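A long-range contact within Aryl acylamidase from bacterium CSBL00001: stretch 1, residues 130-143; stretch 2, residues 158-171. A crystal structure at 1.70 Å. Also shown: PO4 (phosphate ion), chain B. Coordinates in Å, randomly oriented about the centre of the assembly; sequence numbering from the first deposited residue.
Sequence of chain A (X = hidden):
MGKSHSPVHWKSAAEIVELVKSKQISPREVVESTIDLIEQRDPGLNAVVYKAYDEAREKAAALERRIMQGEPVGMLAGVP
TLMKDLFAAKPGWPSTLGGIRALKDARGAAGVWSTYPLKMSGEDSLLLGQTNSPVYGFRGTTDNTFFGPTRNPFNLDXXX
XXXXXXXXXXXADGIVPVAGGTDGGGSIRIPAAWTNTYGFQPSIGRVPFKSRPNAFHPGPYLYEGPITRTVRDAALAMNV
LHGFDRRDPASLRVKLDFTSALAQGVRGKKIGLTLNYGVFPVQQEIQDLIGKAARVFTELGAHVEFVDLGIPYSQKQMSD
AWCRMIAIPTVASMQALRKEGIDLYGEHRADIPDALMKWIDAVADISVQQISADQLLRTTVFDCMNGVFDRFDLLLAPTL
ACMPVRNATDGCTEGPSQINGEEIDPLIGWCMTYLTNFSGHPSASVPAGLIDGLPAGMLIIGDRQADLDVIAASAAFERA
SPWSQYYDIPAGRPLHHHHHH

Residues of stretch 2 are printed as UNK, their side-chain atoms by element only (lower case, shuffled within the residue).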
ATOM      1  N   GLN A 130     -12.202   8.587   2.100  1.00 12.73           N
ATOM      2  CA  GLN A 130     -10.781   8.532   1.699  1.00 11.63           C
ATOM      3  C   GLN A 130      -9.880   8.542   2.909  1.00 15.58           C
ATOM      4  O   GLN A 130     -10.240   9.104   3.950  1.00 14.93           O
ATOM      5  CB  GLN A 130     -10.410   9.754   0.867  1.00 13.96           C
ATOM      6  CG  GLN A 130     -11.240   9.912  -0.405  1.00 13.00           C
ATOM      7  CD  GLN A 130     -10.898  11.195  -1.134  1.00 15.57           C
ATOM      8  OE1 GLN A 130     -10.589  12.209  -0.495  1.00 17.35           O
ATOM      9  NE2 GLN A 130     -10.988  11.181  -2.464  1.00 14.55           N
ATOM     10  N   THR A 131      -8.685   7.973   2.745  1.00 12.39           N
ATOM     11  CA  THR A 131      -7.701   7.879   3.800  1.00 13.05           C
ATOM     12  C   THR A 131      -6.480   8.769   3.563  1.00 13.45           C
ATOM     13  O   THR A 131      -6.145   9.107   2.426  1.00 13.18           O
ATOM     14  CB  THR A 131      -7.211   6.407   3.947  1.00 14.08           C
ATOM     15  OG1 THR A 131      -6.770   5.943   2.664  1.00 12.01           O
ATOM     16  CG2 THR A 131      -8.363   5.510   4.427  1.00 13.05           C
ATOM     17  N   ASN A 132      -5.789   9.114   4.657  1.00 13.08           N
ATOM     18  CA  ASN A 132      -4.688  10.088   4.641  1.00 12.89           C
ATOM     19  C   ASN A 132      -3.414   9.552   3.968  1.00 12.29           C
ATOM     20  O   ASN A 132      -3.107   8.358   4.087  1.00 13.17           O
ATOM     21  CB  ASN A 132      -4.340  10.425   6.096  1.00 13.69           C
ATOM     22  CG  ASN A 132      -3.621  11.761   6.249  1.00 13.53           C
ATOM     23  OD1 ASN A 132      -3.671  12.610   5.390  1.00 13.86           O
ATOM     24  ND2 ASN A 132      -2.939  11.932   7.383  1.00 14.17           N
ATOM     25  N   SER A 133      -2.690  10.461   3.309  1.00 13.24           N
ATOM     26  CA  SER A 133      -1.386  10.197   2.684  1.00 15.12           C
ATOM     27  C   SER A 133      -0.515  11.429   2.965  1.00 13.90           C
ATOM     28  O   SER A 133      -1.049  12.528   3.136  1.00 13.07           O
ATOM     29  CB  SER A 133      -1.577  10.011   1.144  1.00 13.98           C
ATOM     30  OG  SER A 133      -0.331  10.054   0.405  1.00 13.68           O
ATOM     31  N   PRO A 134       0.821  11.257   2.999  1.00 13.74           N
ATOM     32  CA  PRO A 134       1.741  12.394   2.971  1.00 13.54           C
ATOM     33  C   PRO A 134       1.686  13.097   1.618  1.00 13.74           C
ATOM     34  O   PRO A 134       1.226  12.533   0.604  1.00 13.62           O
ATOM     35  CB  PRO A 134       3.119  11.731   3.130  1.00 12.81           C
ATOM     36  CG  PRO A 134       2.943  10.401   2.419  1.00 12.86           C
ATOM     37  CD  PRO A 134       1.536   9.969   2.874  1.00 13.12           C
ATOM     38  N   VAL A 135       2.150  14.335   1.594  1.00 12.98           N
ATOM     39  CA  VAL A 135       2.062  15.165   0.402  1.00 14.12           C
ATOM     40  C   VAL A 135       2.750  14.486  -0.775  1.00 13.43           C
ATOM     41  O   VAL A 135       3.892  14.074  -0.677  1.00 13.46           O
ATOM     42  CB  VAL A 135       2.689  16.570   0.643  1.00 14.87           C
ATOM     43  CG1 VAL A 135       2.864  17.325  -0.678  1.00 14.73           C
ATOM     44  CG2 VAL A 135       1.841  17.371   1.679  1.00 16.49           C
ATOM     45  N   TYR A 136       2.017  14.356  -1.878  1.00 12.81           N
ATOM     46  CA  TYR A 136       2.526  13.749  -3.115  1.00 14.89           C
ATOM     47  C   TYR A 136       3.072  12.329  -2.890  1.00 13.89           C
ATOM     48  O   TYR A 136       3.824  11.807  -3.726  1.00 14.06           O
ATOM     49  CB  TYR A 136       3.601  14.644  -3.773  1.00 13.59           C
ATOM     50  CG  TYR A 136       3.042  15.702  -4.715  1.00 13.30           C
ATOM     51  CD1 TYR A 136       2.354  15.324  -5.849  1.00 14.76           C
ATOM     52  CD2 TYR A 136       3.216  17.081  -4.475  1.00 13.09           C
ATOM     53  CE1 TYR A 136       1.840  16.273  -6.735  1.00 15.56           C
ATOM     54  CE2 TYR A 136       2.711  18.034  -5.350  1.00 15.68           C
ATOM     55  CZ  TYR A 136       2.022  17.624  -6.471  1.00 15.03           C
ATOM     56  OH  TYR A 136       1.502  18.534  -7.365  1.00 16.20           O
ATOM     57  N   GLY A 137       2.640  11.681  -1.812  1.00 12.96           N
ATOM     58  CA  GLY A 137       3.121  10.334  -1.496  1.00 13.34           C
ATOM     59  C   GLY A 137       4.615  10.270  -1.162  1.00 13.68           C
ATOM     60  O   GLY A 137       5.169   9.186  -1.077  1.00 14.71           O
ATOM     61  N   PHE A 138       5.260  11.419  -0.938  1.00 13.50           N
ATOM     62  CA  PHE A 138       6.734  11.464  -1.072  1.00 13.59           C
ATOM     63  C   PHE A 138       7.434  11.177   0.270  1.00 12.78           C
ATOM     64  O   PHE A 138       8.292  11.949   0.727  1.00 14.27           O
ATOM     65  CB  PHE A 138       7.179  12.808  -1.703  1.00 14.47           C
ATOM     66  CG  PHE A 138       8.424  12.706  -2.581  1.00 15.64           C
ATOM     67  CD1 PHE A 138       9.676  12.511  -2.028  1.00 20.00           C
ATOM     68  CD2 PHE A 138       8.337  12.853  -3.949  1.00 20.36           C
ATOM     69  CE1 PHE A 138      10.834  12.430  -2.856  1.00 18.42           C
ATOM     70  CE2 PHE A 138       9.481  12.753  -4.768  1.00 21.73           C
ATOM     71  CZ  PHE A 138      10.722  12.540  -4.197  1.00 18.71           C
ATOM     72  N   ARG A 139       7.055  10.062   0.892  1.00 12.88           N
ATOM     73  CA  ARG A 139       7.759   9.508   2.064  1.00 14.14           C
ATOM     74  C   ARG A 139       7.028   8.267   2.556  1.00 14.73           C
ATOM     75  O   ARG A 139       5.843   8.068   2.262  1.00 14.42           O
ATOM     76  CB  ARG A 139       7.850  10.513   3.230  1.00 15.51           C
ATOM     77  CG  ARG A 139       6.485  11.130   3.599  1.00 15.25           C
ATOM     78  CD  ARG A 139       6.609  12.273   4.641  1.00 15.57           C
ATOM     79  NE  ARG A 139       7.321  13.413   4.085  1.00 14.39           N
ATOM     80  CZ  ARG A 139       8.049  14.285   4.778  1.00 17.94           C
ATOM     81  NH1 ARG A 139       8.198  14.160   6.094  1.00 18.01           N
ATOM     82  NH2 ARG A 139       8.641  15.287   4.130  1.00 14.70           N
ATOM     83  N   GLY A 140       7.741   7.445   3.324  1.00 12.47           N
ATOM     84  CA  GLY A 140       7.207   6.209   3.867  1.00 12.68           C
ATOM     85  C   GLY A 140       6.534   6.373   5.232  1.00 14.25           C
ATOM     86  O   GLY A 140       6.336   5.390   5.951  1.00 14.05           O
ATOM     87  N   THR A 141       6.186   7.612   5.573  1.00 14.81           N
ATOM     88  CA  THR A 141       5.380   7.907   6.752  1.00 12.16           C
ATOM     89  C   THR A 141       4.128   8.639   6.273  1.00 12.40           C
ATOM     90  O   THR A 141       4.072   9.119   5.136  1.00 14.16           O
ATOM     91  CB  THR A 141       6.116   8.832   7.712  1.00 15.57           C
ATOM     92  OG1 THR A 141       6.621   9.940   6.956  1.00 15.35           O
ATOM     93  CG2 THR A 141       7.292   8.057   8.386  1.00 14.65           C
ATOM     94  N   THR A 142       3.118   8.699   7.120  1.00 12.92           N
ATOM     95  CA  THR A 142       1.932   9.482   6.793  1.00 12.09           C
ATOM     96  C   THR A 142       1.724  10.659   7.737  1.00 13.87           C
ATOM     97  O   THR A 142       1.368  10.478   8.894  1.00 15.24           O
ATOM     98  CB  THR A 142       0.684   8.597   6.780  1.00 14.07           C
ATOM     99  OG1 THR A 142       0.861   7.603   5.753  1.00 12.91           O
ATOM    100  CG2 THR A 142      -0.588   9.445   6.454  1.00 14.20           C
ATOM    101  N   ASP A 143       1.920  11.848   7.182  1.00 13.34           N
ATOM    102  CA  ASP A 143       1.778  13.105   7.915  1.00 14.21           C
ATOM    103  C   ASP A 143       1.789  14.203   6.901  1.00 15.96           C
ATOM    104  O   ASP A 143       2.346  14.057   5.814  1.00 16.06           O
ATOM    105  CB  ASP A 143       2.985  13.275   8.858  1.00 15.04           C
ATOM    106  CG  ASP A 143       2.744  14.338   9.942  1.00 18.45           C
ATOM    107  OD1 ASP A 143       1.658  14.953   9.936  1.00 16.11           O
ATOM    108  OD2 ASP A 143       3.655  14.547  10.789  1.00 16.76           O
ATOM    109  N   UNK A 158       3.291   6.448  17.804  1.00 18.66           N
ATOM    110  CA  UNK A 158       4.058   6.081  16.606  1.00 17.04           C
ATOM    111  C   UNK A 158       3.234   6.255  15.348  1.00 16.97           C
ATOM    112  O   UNK A 158       2.012   6.290  15.395  1.00 16.76           O
ATOM    113  c   UNK A 158       5.609   4.459  17.773  1.00 19.96           C
ATOM    114  c   UNK A 158       6.263   4.161  20.081  1.00 22.46           C
ATOM    115  c   UNK A 158       6.941   4.511  17.424  1.00 19.77           C
ATOM    116  c   UNK A 158       7.594   4.198  19.718  1.00 24.93           C
ATOM    117  c   UNK A 158       7.942   4.371  18.395  1.00 19.21           C
ATOM    118  c   UNK A 158       5.273   4.305  19.102  1.00 21.35           C
ATOM    119  c   UNK A 158       4.537   4.632  16.724  1.00 16.43           C
ATOM    120  N   UNK A 159       3.922   6.375  14.225  1.00 15.94           N
ATOM    121  CA  UNK A 159       3.264   6.614  12.937  1.00 14.96           C
ATOM    122  C   UNK A 159       2.831   5.287  12.318  1.00 14.78           C
ATOM    123  O   UNK A 159       3.423   4.229  12.593  1.00 15.43           O
ATOM    124  o   UNK A 159       3.665   7.445   9.715  1.00 16.31           O
ATOM    125  c   UNK A 159       3.602   7.967  10.831  1.00 17.35           C
ATOM    126  n   UNK A 159       3.004   9.124  11.041  1.00 15.37           N
ATOM    127  c   UNK A 159       4.255   7.336  12.028  1.00 15.14           C
ATOM    128  N   UNK A 160       1.769   5.340  11.498  1.00 13.59           N
ATOM    129  CA  UNK A 160       1.233   4.155  10.843  1.00 14.52           C
ATOM    130  C   UNK A 160       2.110   3.731   9.673  1.00 13.90           C
ATOM    131  O   UNK A 160       1.951   2.614   9.151  1.00 14.69           O
ATOM    132  c   UNK A 160      -0.188   4.448  10.335  1.00 13.10           C
ATOM    133  N   UNK A 161       3.039   4.602   9.287  1.00 12.50           N
ATOM    134  CA  UNK A 161       3.798   4.408   8.055  1.00 14.94           C
ATOM    135  C   UNK A 161       3.021   5.010   6.899  1.00 13.10           C
ATOM    136  O   UNK A 161       1.935   5.550   7.092  1.00 13.32           O
ATOM    137  N   UNK A 162       3.556   4.902   5.689  1.00 13.02           N
ATOM    138  CA  UNK A 162       2.978   5.590   4.539  1.00 13.25           C
ATOM    139  C   UNK A 162       3.615   5.058   3.251  1.00 13.44           C
ATOM    140  O   UNK A 162       4.492   4.186   3.294  1.00 12.20           O
ATOM    141  N   UNK A 163       3.173   5.564   2.099  1.00 12.35           N
ATOM    142  CA  UNK A 163       2.202   6.663   2.047  1.00 10.59           C
ATOM    143  C   UNK A 163       0.735   6.273   2.256  1.00 13.19           C
ATOM    144  O   UNK A 163      -0.102   7.165   2.399  1.00 12.36           O
ATOM    145  c   UNK A 163       2.365   7.415   0.714  1.00 12.20           C
ATOM    146  o   UNK A 163       2.079   6.563  -0.393  1.00 11.32           O
ATOM    147  N   UNK A 164       0.404   4.976   2.259  1.00 12.17           N
ATOM    148  CA  UNK A 164      -0.988   4.561   2.496  1.00 10.43           C
ATOM    149  C   UNK A 164      -1.257   4.340   3.985  1.00 11.71           C
ATOM    150  O   UNK A 164      -1.829   3.316   4.360  1.00 12.32           O
ATOM    151  c   UNK A 164      -1.314   3.234   1.806  1.00 12.67           C
ATOM    152  o   UNK A 164      -0.894   3.244   0.450  1.00 11.51           O
ATOM    153  N   UNK A 165      -0.913   5.305   4.823  1.00 12.44           N
ATOM    154  CA  UNK A 165      -0.994   5.095   6.264  1.00 12.48           C
ATOM    155  C   UNK A 165      -2.425   5.030   6.770  1.00 12.83           C
ATOM    156  O   UNK A 165      -2.751   4.195   7.599  1.00 12.73           O
ATOM    157  N   UNK A 166      -3.288   5.902   6.266  1.00 11.52           N
ATOM    158  CA  UNK A 166      -4.679   5.844   6.683  1.00 11.85           C
ATOM    159  C   UNK A 166      -5.345   4.513   6.342  1.00 12.70           C
ATOM    160  O   UNK A 166      -6.151   3.978   7.121  1.00 13.21           O
ATOM    161  N   UNK A 167      -5.031   3.985   5.155  1.00 10.36           N
ATOM    162  CA  UNK A 167      -5.565   2.692   4.725  1.00 12.11           C
ATOM    163  C   UNK A 167      -5.174   1.598   5.733  1.00 12.13           C
ATOM    164  O   UNK A 167      -6.021   0.842   6.242  1.00 12.11           O
ATOM    165  c   UNK A 167      -5.005   2.337   3.323  1.00 10.04           C
ATOM    166  N   UNK A 168      -3.881   1.510   6.026  1.00 10.03           N
ATOM    167  CA  UNK A 168      -3.412   0.452   6.892  1.00 11.45           C
ATOM    168  C   UNK A 168      -3.961   0.620   8.324  1.00 12.28           C
ATOM    169  O   UNK A 168      -4.310  -0.357   8.948  1.00 12.69           O
ATOM    170  c   UNK A 168      -1.873   0.407   6.926  1.00 10.65           C
ATOM    171  N   UNK A 169      -4.008   1.849   8.823  1.00 13.44           N
ATOM    172  CA  UNK A 169      -4.448   2.095  10.197  1.00 13.58           C
ATOM    173  C   UNK A 169      -5.913   1.652  10.382  1.00 14.02           C
ATOM    174  O   UNK A 169      -6.258   0.988  11.351  1.00 13.33           O
ATOM    175  c   UNK A 169      -4.274   3.598  10.563  1.00 15.23           C
ATOM    176  N   UNK A 170      -6.775   1.971   9.424  1.00 12.92           N
ATOM    177  CA  UNK A 170      -8.158   1.516   9.539  1.00 12.69           C
ATOM    178  C   UNK A 170      -8.267   0.001   9.553  1.00 15.40           C
ATOM    179  O   UNK A 170      -9.036  -0.560  10.338  1.00 14.12           O
ATOM    180  c   UNK A 170      -9.233   3.594   8.452  1.00 14.16           C
ATOM    181  c   UNK A 170      -9.879   4.016   9.771  1.00 16.52           C
ATOM    182  c   UNK A 170      -9.034   2.082   8.402  1.00 11.29           C
ATOM    183  c   UNK A 170     -10.144   4.032   7.261  1.00 14.36           C
ATOM    184  N   UNK A 171      -7.502  -0.678   8.690  1.00 10.97           N
ATOM    185  CA  UNK A 171      -7.556  -2.126   8.632  1.00 12.39           C
ATOM    186  C   UNK A 171      -6.962  -2.737   9.911  1.00 13.38           C
ATOM    187  O   UNK A 171      -7.517  -3.693  10.437  1.00 12.63           O
ATOM    188  c   UNK A 171      -6.817  -2.648   7.367  1.00 10.92           C
ATOM    189  c   UNK A 171      -6.705  -4.200   7.361  1.00 11.92           C
ATOM    190  c   UNK A 171      -7.591  -2.119   6.116  1.00 13.04           C
TER
HETATM  191  P   PO4 B 601       4.724   6.113  -2.945  1.00 13.33           P
HETATM  192  O1  PO4 B 601       5.745   6.825  -2.036  1.00 14.22           O
HETATM  193  O2  PO4 B 601       5.148   6.481  -4.347  1.00 13.92           O
HETATM  194  O3  PO4 B 601       4.852   4.649  -2.705  1.00 12.00           O
HETATM  195  O4  PO4 B 601       3.313   6.596  -2.715  1.00 13.35           O
HETATM  196  O   HOH W   1      -3.909   5.863   2.988  1.00 10.60           O

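Position 158 carries one carbon followed by a ring of six carbons and lies out of reach of stretch 1; it is Phe158. At 159 there are two carbons, the second bearing one oxygen and one nitrogen. The oxygen accepts from Thr142 N at 2.9 Å, whereas the nitrogen donates to Thr142 O at 3.0 Å. An amide, with an acceptor and a donor side by side, fits this pairing, and the short chain makes it Asn159. Position 160 has one carbon, CB, nearest stretch 1 at Thr142 CB (5.5 Å): Ala160.

Position 161 has no side-chain atoms. At phi 87° and psi -179° a CB would be jammed against the preceding carbonyl, so the backbone itself calls for glycine; Gly161 N also donates to Asn159 OD1 at 2.9 Å. Position 162 is equally bare, and a CB would clash with Thr141 O (2.3 Å) and Thr142 OG1 (2.6 Å), which identifies Gly162.

Position 163 follows a cis peptide bond and has one carbon and one oxygen. Its CB packs 3.4 Å from Pro134 CD, and its side-chain oxygen approaches the phosphate ion. This is Ser163, whose OG donates to PO4 O4 at 2.6 Å. Position 164 has the same two atoms, but its CA-to-CB bond points away from stretch 1; it is Ser164, immediately before the helix.

The next two positions have no side-chain atoms. At 165 a CB would lie 2.2 Å from Thr142 OG1, a clash, consistent with Gly165. At 166 it would fall 2.6 Å from Asn132 N and 2.8 Å from Thr131 CB, again leaving room only for glycine, Gly166.

Single carbons follow at 167, 168 and 169. The first lies 4.1 Å, CB to OG1, from Thr131 and is Ala167; the others make no contact and are Ala168 and Ala169. Position 170 has four carbons forked at the second, one terminal carbon reaching Thr131 CG2: Leu170, with CD1 at 3.7 Å. Position 171 has one carbon carrying two more, out of reach, and is Val171.

The contact depends on close backbone approach, with the CA atoms of Thr141 and Gly162 4.0 Å apart. Thr142 is gripped by the Asn159 amide, while its OG1 donates to Gly161 O at 2.7 Å and accepts a weak bond from Gly165 N at 3.0 Å. At the helix start, Gly166 N donates to Asn132 O at 3.3 Å, and a water links Thr131 OG1, Asn132 O and Ala167 N.

Stretch 2 158-171: FNAGGSSGGAAALV
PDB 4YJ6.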